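Local coordinates for putative permease protein, ABC transporter (Porphyromonas gingivalis, PDB 3IS6) that probably serves as the periplasmic core domain of a MacB/FtsX-type membrane permease that may take part in transmembrane transport, at the interface of chains A and B. Numbering follows the deposited sequence. Chains: chain A/B, putative permease protein, ABC transporter.

The interface of chains A and B. Residues chain A 80, 131, 140, 159, 165; chain B 236, 239-240.
This is an apolar helix-on-sheet interface between two copies of a MacB-like periplasmic core domain: the C-terminal helix 236-242 of chain B lies against strands and a 3-10 turn of chain A. It helps hold together the deposited pair, whose overall contact is not an exact two-fold; because the chain is a fragment of a longer membrane protein that runs on past this helix, the pairing may belong to the crystal. A:Trp165, at the end of the 3-10 turn 163-165, gives up more surface than any other residue of the patch and wedges the CE3-CZ3-CH2 edge of its indole among the helix side chains, with B:Met239 and B:Leu240 on one side of the ring plane and B:Leu236 on the other. CE3 of A:Trp165 comes 3.5 Å from CB of B:Met239, the two side chains crossing at about a right angle. B:Met239 is a selenomethionine: with CG opposite its own carbonyl carbon (chi1 -58°) and the chain extended beyond it, the selenium reaches 3.9 Å from the backbone O of A:Trp165; the bend at chi3 then turns only the terminal methyl. An unbranched, flexible chain can lie against the ring at CB and still carry its selenium back toward the backbone. One helical turn before B:Leu240, B:Leu236 sends CD2 to the far end of the ring, 3.8 Å from CZ3 of A:Trp165, and the same methyl also faces CG of A:Pro131. B:Leu240 runs alongside the indole, with CB at 3.9 Å from CH2 of A:Trp165. A chi1 of 175° carries CG out from the helix, where the fork parts toward two chain A residues: CD2 packs at 3.6 Å on CD of A:Pro131, while CD1 reaches CG1 of A:Ile140 at 4.0 Å. A branched leucine thus fills both directions at once, and the rigid proline ring offers it a compact apolar surface. Farther back, A:Thr80 and CE of the selenomethionine A:Met159, 4.5 Å away, border CD1 of B:Leu236.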
ATOM      1  N   THR A  80      -2.118 -13.922   5.259  1.00 18.21           N
ATOM      2  CA  THR A  80      -3.010 -13.072   4.532  1.00 18.07           C
ATOM      3  C   THR A  80      -2.656 -12.911   3.057  1.00 17.22           C
ATOM      4  O   THR A  80      -1.566 -12.581   2.709  1.00 18.30           O
ATOM      5  CB  THR A  80      -3.052 -11.696   5.189  1.00 18.49           C
ATOM      6  OG1 THR A  80      -3.545 -11.809   6.506  1.00 20.23           O
ATOM      7  CG2 THR A  80      -3.899 -10.798   4.444  1.00 18.02           C
ATOM      8  N   PRO A 131      -5.009  -5.423  13.373  1.00 20.72           N
ATOM      9  CA  PRO A 131      -3.633  -5.838  13.520  1.00 20.45           C
ATOM     10  C   PRO A 131      -3.262  -5.695  14.955  1.00 20.09           C
ATOM     11  O   PRO A 131      -3.686  -4.805  15.609  1.00 18.92           O
ATOM     12  CB  PRO A 131      -2.879  -4.831  12.670  1.00 20.50           C
ATOM     13  CG  PRO A 131      -3.821  -4.327  11.783  1.00 20.71           C
ATOM     14  CD  PRO A 131      -5.102  -4.282  12.471  1.00 21.17           C
ATOM     15  N   ILE A 140     -11.399  -4.537  10.759  1.00 15.74           N
ATOM     16  CA  ILE A 140     -11.869  -5.270   9.627  1.00 16.12           C
ATOM     17  C   ILE A 140     -12.970  -6.206  10.088  1.00 15.48           C
ATOM     18  O   ILE A 140     -12.825  -6.857  11.072  1.00 14.95           O
ATOM     19  CB  ILE A 140     -10.757  -6.094   9.030  1.00 15.62           C
ATOM     20  CG1 ILE A 140      -9.566  -5.218   8.698  1.00 17.54           C
ATOM     21  CG2 ILE A 140     -11.207  -6.742   7.817  1.00 17.85           C
ATOM     22  CD1 ILE A 140      -8.272  -5.966   8.648  1.00 19.06           C
HETATM   23  N   MSE A 159      -6.555 -15.815   5.618  1.00 15.52           N
HETATM   24  CA  MSE A 159      -7.421 -14.669   5.456  1.00 17.05           C
HETATM   25  C   MSE A 159      -7.275 -14.080   4.069  1.00 17.54           C
HETATM   26  O   MSE A 159      -6.206 -13.964   3.579  1.00 16.82           O
HETATM   27  CB  MSE A 159      -7.087 -13.617   6.517  1.00 17.02           C
HETATM   28  CG  MSE A 159      -7.747 -12.248   6.384  1.00 19.99           C
HETATM   29 SE   MSE A 159      -7.599 -11.110   8.002  1.00 37.13          SE
HETATM   30  CE  MSE A 159      -5.878 -10.505   7.728  1.00 31.65           C
ATOM     31  N   TRP A 165      -6.792  -3.077  -1.646  1.00 13.24           N
ATOM     32  CA  TRP A 165      -6.042  -2.520  -0.557  1.00 12.69           C
ATOM     33  C   TRP A 165      -4.766  -1.927  -1.089  1.00 12.96           C
ATOM     34  O   TRP A 165      -4.225  -1.052  -0.514  1.00 12.61           O
ATOM     35  CB  TRP A 165      -5.709  -3.557   0.486  1.00 12.23           C
ATOM     36  CG  TRP A 165      -6.710  -3.708   1.528  1.00 12.22           C
ATOM     37  CD1 TRP A 165      -8.027  -3.784   1.368  1.00 11.44           C
ATOM     38  CD2 TRP A 165      -6.471  -3.823   2.906  1.00 12.87           C
ATOM     39  NE1 TRP A 165      -8.641  -3.933   2.551  1.00 13.11           N
ATOM     40  CE2 TRP A 165      -7.696  -3.964   3.523  1.00 12.42           C
ATOM     41  CE3 TRP A 165      -5.335  -3.821   3.684  1.00 13.60           C
ATOM     42  CZ2 TRP A 165      -7.821  -4.086   4.863  1.00 12.62           C
ATOM     43  CZ3 TRP A 165      -5.465  -3.938   5.018  1.00 13.09           C
ATOM     44  CH2 TRP A 165      -6.693  -4.077   5.595  1.00 11.64           C
TER
ATOM     45  N   LEU B 236       0.454  -3.948   6.726  1.00 10.76           N
ATOM     46  CA  LEU B 236      -0.956  -4.133   6.831  1.00 10.47           C
ATOM     47  C   LEU B 236      -1.613  -3.014   7.598  1.00 10.85           C
ATOM     48  O   LEU B 236      -2.655  -2.579   7.236  1.00  9.37           O
ATOM     49  CB  LEU B 236      -1.243  -5.483   7.424  1.00 10.55           C
ATOM     50  CG  LEU B 236      -2.575  -6.042   7.021  1.00 10.58           C
ATOM     51  CD1 LEU B 236      -2.621  -7.515   7.203  1.00 10.46           C
ATOM     52  CD2 LEU B 236      -3.484  -5.391   7.939  1.00 12.29           C
HETATM   53  N   MSE B 239      -1.756   0.064   5.200  1.00 19.22           N
HETATM   54  CA  MSE B 239      -2.855  -0.036   4.273  1.00 19.90           C
HETATM   55  C   MSE B 239      -4.205   0.135   4.913  1.00 19.61           C
HETATM   56  O   MSE B 239      -5.065   0.757   4.363  1.00 19.38           O
HETATM   57  CB  MSE B 239      -2.824  -1.346   3.538  1.00 20.17           C
HETATM   58  CG  MSE B 239      -1.573  -1.572   2.786  1.00 23.40           C
HETATM   59 SE   MSE B 239      -1.670  -3.058   1.618  1.00 33.12          SE
HETATM   60  CE  MSE B 239      -0.838  -4.391   2.627  1.00 28.25           C
ATOM     61  N   LEU B 240      -4.375  -0.442   6.081  1.00 19.13           N
ATOM     62  CA  LEU B 240      -5.638  -0.387   6.764  1.00 18.86           C
ATOM     63  C   LEU B 240      -6.021   1.042   7.092  1.00 18.42           C
ATOM     64  O   LEU B 240      -7.131   1.392   6.982  1.00 18.25           O
ATOM     65  CB  LEU B 240      -5.619  -1.240   8.015  1.00 18.75           C
ATOM     66  CG  LEU B 240      -6.831  -1.206   8.925  1.00 18.64           C
ATOM     67  CD1 LEU B 240      -8.083  -1.586   8.229  1.00 18.10           C
ATOM     68  CD2 LEU B 240      -6.626  -2.096  10.089  1.00 18.93           C
TER